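Local coordinates for DUF1881 domain-containing protein (Neurospora crassa, PDB 5Z6D) that is of undetermined cellular role but pairs a betagamma-crystallin domain with an Ig-like domain, and contacts between the two render its calcium site inoperative, at residues A[32-37]-A[79-83]; A[38-44]-A[71-77]. The protein carries 1 engineered substitution. All coordinates share one frame; numbering follows the deposited sequence.

Contact 1. Residues A[32-37]-A[79-83]; sequences SVPGSL and GLSRF
S32 pairs with R82 as an antiparallel non-hydrogen-bonded pair, and its OG rests against the aliphatic part of the arginine, 3.3 Å from R82 CD. The R82 chain runs extended from CG to NE, which carries its guanidinium past the serine to a salt bridge with D30. The CA of S32 also makes a CH···O contact with S81 O, the carbonyl that accepts the backbone bond from V33 N (3.0 Å, N-H···O 168°). V33 CG2 also packs against S81 O, at 3.3 Å. After P34 the chain turns, and G35 O comes to 3.4 Å from S81 CB. S36 CB approaches both G79 O and L80 O from one side. L37 N then closes the loop on L80 O (2.8 Å). The L37 side chain leaves beside its own backbone N (chi1 -69°), and its CD2 meets the F83 ring at the edge, in plane, 3.6 Å from F83 CD2; CD1 reaches L80 CB more loosely. S81 and R82 both face W55 across the sheet, a classic beta bulge. G79 and S81 are calcium-binding residues of this betagamma-crystallin domain, with no ion bound here. The backbone bonds from V33 N and L37 N hold the loop against 80-81, and S81 OG, hydrogen-bonded to H57 and Q56, already has protein partners in the ion-free chain.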
loop_
_atom_site.group_PDB
_atom_site.type_symbol
_atom_site.label_atom_id
_atom_site.label_comp_id
_atom_site.label_asym_id
_atom_site.label_seq_id
_atom_site.Cartn_x
_atom_site.Cartn_y
_atom_site.Cartn_z
ATOM N N SER A 32 12.180 8.202 5.667
ATOM C CA SER A 32 11.915 8.973 4.464
ATOM C C SER A 32 13.184 9.665 3.993
ATOM O O SER A 32 13.932 10.230 4.798
ATOM C CB SER A 32 10.813 10.009 4.725
ATOM O OG SER A 32 9.557 9.394 4.922
ATOM N N VAL A 33 13.420 9.615 2.688
ATOM C CA VAL A 33 14.621 10.178 2.089
ATOM C C VAL A 33 14.221 11.298 1.137
ATOM O O VAL A 33 13.084 11.319 0.645
ATOM C CB VAL A 33 15.430 9.090 1.359
ATOM C CG1 VAL A 33 15.751 7.967 2.326
ATOM C CG2 VAL A 33 14.660 8.563 0.158
ATOM N N PRO A 34 15.139 12.252 0.893
ATOM C CA PRO A 34 14.824 13.432 0.078
ATOM C C PRO A 34 14.513 13.111 -1.388
ATOM O O PRO A 34 13.644 13.750 -1.983
ATOM C CB PRO A 34 16.097 14.282 0.184
ATOM C CG PRO A 34 16.790 13.792 1.408
ATOM C CD PRO A 34 16.485 12.338 1.489
ATOM N N GLY A 35 15.212 12.140 -1.964
ATOM C CA GLY A 35 15.021 11.813 -3.370
ATOM C C GLY A 35 14.316 10.489 -3.568
ATOM O O GLY A 35 13.097 10.390 -3.432
ATOM N N SER A 36 15.083 9.462 -3.907
ATOM C CA SER A 36 14.552 8.108 -3.924
ATOM C C SER A 36 15.491 7.218 -3.123
ATOM O O SER A 36 16.631 7.595 -2.848
ATOM C CB SER A 36 14.403 7.592 -5.353
ATOM O OG SER A 36 15.670 7.276 -5.891
ATOM N N LEU A 37 15.016 6.042 -2.744
ATOM C CA LEU A 37 15.829 5.128 -1.946
ATOM C C LEU A 37 17.117 4.708 -2.665
ATOM O O LEU A 37 18.133 4.423 -2.027
ATOM C CB LEU A 37 15.002 3.903 -1.574
ATOM C CG LEU A 37 13.891 4.229 -0.583
ATOM C CD1 LEU A 37 13.015 3.006 -0.355
ATOM C CD2 LEU A 37 14.482 4.725 0.718
ATOM N N GLY A 79 10.452 5.462 -8.092
ATOM C CA GLY A 79 11.179 6.425 -7.296
ATOM C C GLY A 79 10.839 6.339 -5.825
ATOM O O GLY A 79 10.760 7.378 -5.173
ATOM N N LEU A 80 10.633 5.124 -5.305
ATOM C CA LEU A 80 10.138 4.963 -3.927
ATOM C C LEU A 80 11.037 5.721 -2.957
ATOM O O LEU A 80 12.259 5.718 -3.100
ATOM C CB LEU A 80 10.055 3.484 -3.537
ATOM C CG LEU A 80 9.230 2.584 -4.463
ATOM C CD1 LEU A 80 8.972 1.246 -3.798
ATOM C CD2 LEU A 80 7.916 3.241 -4.874
ATOM N N SER A 81 10.431 6.403 -1.992
ATOM C CA SER A 81 11.182 7.360 -1.193
ATOM C C SER A 81 10.961 7.187 0.297
ATOM O O SER A 81 11.510 7.937 1.096
ATOM C CB SER A 81 10.800 8.774 -1.598
ATOM O OG SER A 81 9.401 8.935 -1.472
ATOM N N ARG A 82 10.174 6.188 0.682
ATOM C CA ARG A 82 9.926 5.961 2.097
ATOM C C ARG A 82 9.840 4.469 2.345
ATOM O O ARG A 82 9.454 3.730 1.450
ATOM C CB ARG A 82 8.633 6.660 2.526
ATOM C CG ARG A 82 8.218 6.447 3.974
ATOM C CD ARG A 82 7.038 7.354 4.319
ATOM N NE ARG A 82 6.637 7.216 5.714
ATOM C CZ ARG A 82 5.524 7.732 6.219
ATOM N NH1 ARG A 82 4.698 8.413 5.435
ATOM N NH2 ARG A 82 5.231 7.554 7.501
ATOM N N PHE A 83 10.243 4.012 3.526
ATOM C CA PHE A 83 10.016 2.612 3.863
ATOM C C PHE A 83 9.782 2.423 5.345
ATOM O O PHE A 83 10.155 3.262 6.151
ATOM C CB PHE A 83 11.175 1.713 3.390
ATOM C CG PHE A 83 12.502 1.948 4.095
ATOM C CD1 PHE A 83 12.801 1.311 5.298
ATOM C CD2 PHE A 83 13.474 2.764 3.521
ATOM C CE1 PHE A 83 14.028 1.500 5.933
ATOM C CE2 PHE A 83 14.715 2.952 4.145
ATOM C CZ PHE A 83 14.988 2.324 5.348
#

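Contact 2. Residues A[38-44]-A[71-77]; sequences NDKYFSV and QADISDI
N38 and I74 meet through the asparagine amide: ND2 donates to I74 O at 2.7 Å, from above the carbonyl plane and bent (N-H···O 136°). The same nitrogen gives a straighter bond (167°) to Y41 O, which lies close to the amide plane, so two carbonyls fix the amide's rotation. N38 OD1 lies beside I77 CG1 (3.5 Å), the two side chains crossing at a slant, and also faces S75 O, another acceptor, without a bond. I74 places CG1 between its own backbone N and carbonyl carbon (chi1 58°), which lays this branch against the F42 carbonyl; F42 O in turn accepts from I74 N at 2.9 Å. On its other branch, I74 CG2 touches V44 CG1 at 4.1 Å, the side chains at about a right angle. S75 CB sits 3.8 Å from F42 CD1, oblique to the ring. D73 OD1 accepts from S75 N, an Asx turn, and from S75 OG through its syn lone pair. V44 and Q71 form a single antiparallel hydrogen-bonded bridge. F42 and S43 both face Y13, a classic beta bulge. The 71-77 loop borders edge strand 43-46, with I74 reaching F12 of strand 9-13 and W67 of strand 64-67.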
loop_
_atom_site.group_PDB
_atom_site.type_symbol
_atom_site.label_atom_id
_atom_site.label_comp_id
_atom_site.label_asym_id
_atom_site.label_seq_id
_atom_site.Cartn_x
_atom_site.Cartn_y
_atom_site.Cartn_z
ATOM N N ASN A 38 17.071 4.706 -3.988
ATOM C CA ASN A 38 18.216 4.293 -4.802
ATOM C C ASN A 38 19.373 5.287 -4.846
ATOM O O ASN A 38 20.429 4.996 -5.411
ATOM C CB ASN A 38 17.755 4.017 -6.226
ATOM C CG ASN A 38 16.738 2.916 -6.289
ATOM O OD1 ASN A 38 15.779 2.986 -7.053
ATOM N ND2 ASN A 38 16.931 1.890 -5.468
ATOM N N ASP A 39 19.177 6.462 -4.262
ATOM C CA ASP A 39 20.244 7.448 -4.196
ATOM C C ASP A 39 21.283 6.996 -3.175
ATOM O O ASP A 39 22.411 7.489 -3.154
ATOM C CB ASP A 39 19.690 8.828 -3.836
ATOM C CG ASP A 39 18.701 9.345 -4.868
ATOM O OD1 ASP A 39 18.800 8.937 -6.046
ATOM O OD2 ASP A 39 17.825 10.157 -4.500
ATOM N N LYS A 40 20.889 6.042 -2.337
ATOM C CA LYS A 40 21.789 5.464 -1.354
ATOM C C LYS A 40 21.924 3.954 -1.546
ATOM O O LYS A 40 23.021 3.410 -1.439
ATOM C CB LYS A 40 21.309 5.758 0.074
ATOM C CG LYS A 40 21.180 7.232 0.426
ATOM C CD LYS A 40 19.766 7.735 0.176
ATOM C CE LYS A 40 19.661 9.241 0.367
ATOM N NZ LYS A 40 18.364 9.764 -0.155
ATOM N N TYR A 41 20.812 3.281 -1.843
ATOM C CA TYR A 41 20.762 1.823 -1.704
ATOM C C TYR A 41 20.440 1.059 -2.972
ATOM O O TYR A 41 19.515 1.396 -3.713
ATOM C CB TYR A 41 19.745 1.445 -0.632
ATOM C CG TYR A 41 20.046 2.060 0.700
ATOM C CD1 TYR A 41 21.342 2.106 1.186
ATOM C CD2 TYR A 41 19.034 2.605 1.471
ATOM C CE1 TYR A 41 21.621 2.671 2.409
ATOM C CE2 TYR A 41 19.301 3.170 2.690
ATOM C CZ TYR A 41 20.597 3.200 3.153
ATOM O OH TYR A 41 20.866 3.764 4.376
ATOM N N PHE A 42 21.220 0.006 -3.200
ATOM C CA PHE A 42 21.086 -0.847 -4.376
ATOM C C PHE A 42 20.751 -2.300 -4.021
ATOM O O PHE A 42 20.400 -3.091 -4.910
ATOM C CB PHE A 42 22.380 -0.823 -5.198
ATOM C CG PHE A 42 22.442 0.277 -6.217
ATOM C CD1 PHE A 42 21.344 1.080 -6.467
ATOM C CD2 PHE A 42 23.604 0.489 -6.948
ATOM C CE1 PHE A 42 21.400 2.081 -7.418
ATOM C CE2 PHE A 42 23.668 1.488 -7.899
ATOM C CZ PHE A 42 22.564 2.286 -8.135
ATOM N N SER A 43 20.889 -2.679 -2.753
ATOM C CA SER A 43 20.419 -4.025 -2.391
ATOM C C SER A 43 19.975 -4.056 -0.944
ATOM O O SER A 43 20.227 -3.113 -0.200
ATOM C CB SER A 43 21.497 -5.096 -2.659
ATOM O OG SER A 43 22.718 -4.799 -1.996
ATOM N N VAL A 44 19.283 -5.115 -0.542
ATOM C CA VAL A 44 18.795 -5.172 0.841
ATOM C C VAL A 44 18.722 -6.613 1.355
ATOM O O VAL A 44 18.128 -7.492 0.724
ATOM C CB VAL A 44 17.412 -4.484 0.986
ATOM C CG1 VAL A 44 16.352 -5.132 0.084
ATOM C CG2 VAL A 44 16.961 -4.469 2.460
ATOM N N GLN A 71 17.013 -9.071 -1.316
ATOM C CA GLN A 71 17.015 -8.761 -2.752
ATOM C C GLN A 71 18.375 -8.244 -3.191
ATOM O O GLN A 71 18.855 -7.246 -2.671
ATOM C CB GLN A 71 15.935 -7.721 -3.074
ATOM C CG GLN A 71 14.537 -8.180 -2.741
ATOM C CD GLN A 71 14.092 -9.335 -3.615
ATOM O OE1 GLN A 71 14.049 -9.220 -4.841
ATOM N NE2 GLN A 71 13.789 -10.470 -2.990
ATOM N N ALA A 72 18.991 -8.903 -4.168
ATOM C CA ALA A 72 20.344 -8.512 -4.555
ATOM C C ALA A 72 20.371 -7.280 -5.471
ATOM O O ALA A 72 21.438 -6.713 -5.718
ATOM C CB ALA A 72 21.060 -9.690 -5.223
ATOM N N ASP A 73 19.200 -6.856 -5.945
ATOM C CA ASP A 73 19.099 -5.682 -6.810
ATOM C C ASP A 73 17.771 -4.953 -6.632
ATOM O O ASP A 73 16.735 -5.436 -7.086
ATOM C CB ASP A 73 19.274 -6.114 -8.277
ATOM C CG ASP A 73 19.523 -4.941 -9.222
ATOM O OD1 ASP A 73 19.330 -3.774 -8.804
ATOM O OD2 ASP A 73 19.916 -5.185 -10.384
ATOM N N ILE A 74 17.802 -3.788 -5.982
ATOM C CA ILE A 74 16.606 -2.940 -5.896
ATOM C C ILE A 74 16.797 -1.589 -6.587
ATOM O O ILE A 74 16.174 -0.594 -6.207
ATOM C CB ILE A 74 16.180 -2.695 -4.429
ATOM C CG1 ILE A 74 17.307 -2.045 -3.615
ATOM C CG2 ILE A 74 15.741 -4.001 -3.789
ATOM C CD1 ILE A 74 16.863 -1.590 -2.229
ATOM N N SER A 75 17.637 -1.562 -7.613
ATOM C CA SER A 75 17.945 -0.328 -8.330
ATOM C C SER A 75 16.815 0.166 -9.242
ATOM O O SER A 75 16.859 1.300 -9.720
ATOM C CB SER A 75 19.205 -0.526 -9.161
ATOM O OG SER A 75 18.990 -1.526 -10.146
ATOM N N ASP A 76 15.822 -0.682 -9.495
ATOM C CA ASP A 76 14.756 -0.364 -10.441
ATOM C C ASP A 76 13.389 -0.607 -9.814
ATOM O O ASP A 76 12.744 -1.617 -10.086
ATOM C CB ASP A 76 14.911 -1.213 -11.710
ATOM C CG ASP A 76 14.063 -0.709 -12.867
ATOM O OD1 ASP A 76 13.142 0.103 -12.637
ATOM O OD2 ASP A 76 14.316 -1.136 -14.015
ATOM N N ILE A 77 12.937 0.320 -8.975
ATOM C CA ILE A 77 11.746 0.062 -8.178
ATOM C C ILE A 77 10.766 1.213 -8.270
ATOM O O ILE A 77 9.801 1.285 -7.511
ATOM C CB ILE A 77 12.116 -0.171 -6.716
ATOM C CG1 ILE A 77 12.976 0.995 -6.217
ATOM C CG2 ILE A 77 12.883 -1.480 -6.587
ATOM C CD1 ILE A 77 13.247 0.992 -4.702
#

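In the fold
The two contacts follow one another along the chain: 32-37 runs straight into 38-44, and 71-77 leads within two residues to 79-83, so contact 2 lies within the span that contact 1 bridges. Their centres are 11 Å apart, and they touch where K40 NZ approaches V33 CB at 3.4 Å and P34 CD at 3.6 Å. Both border the calcium site of the betagamma-crystallin domain. Contact 1 supplies G79 and S81; segment 38-44 carries D39, although it takes no part in contact 2; Q56 completes the set. D39 OD2 accepts from S36 N, tying 38-44 to contact 1. The N38 side chain lies about 6 Å from G79 at nearest atoms. No calcium is bound to this chain.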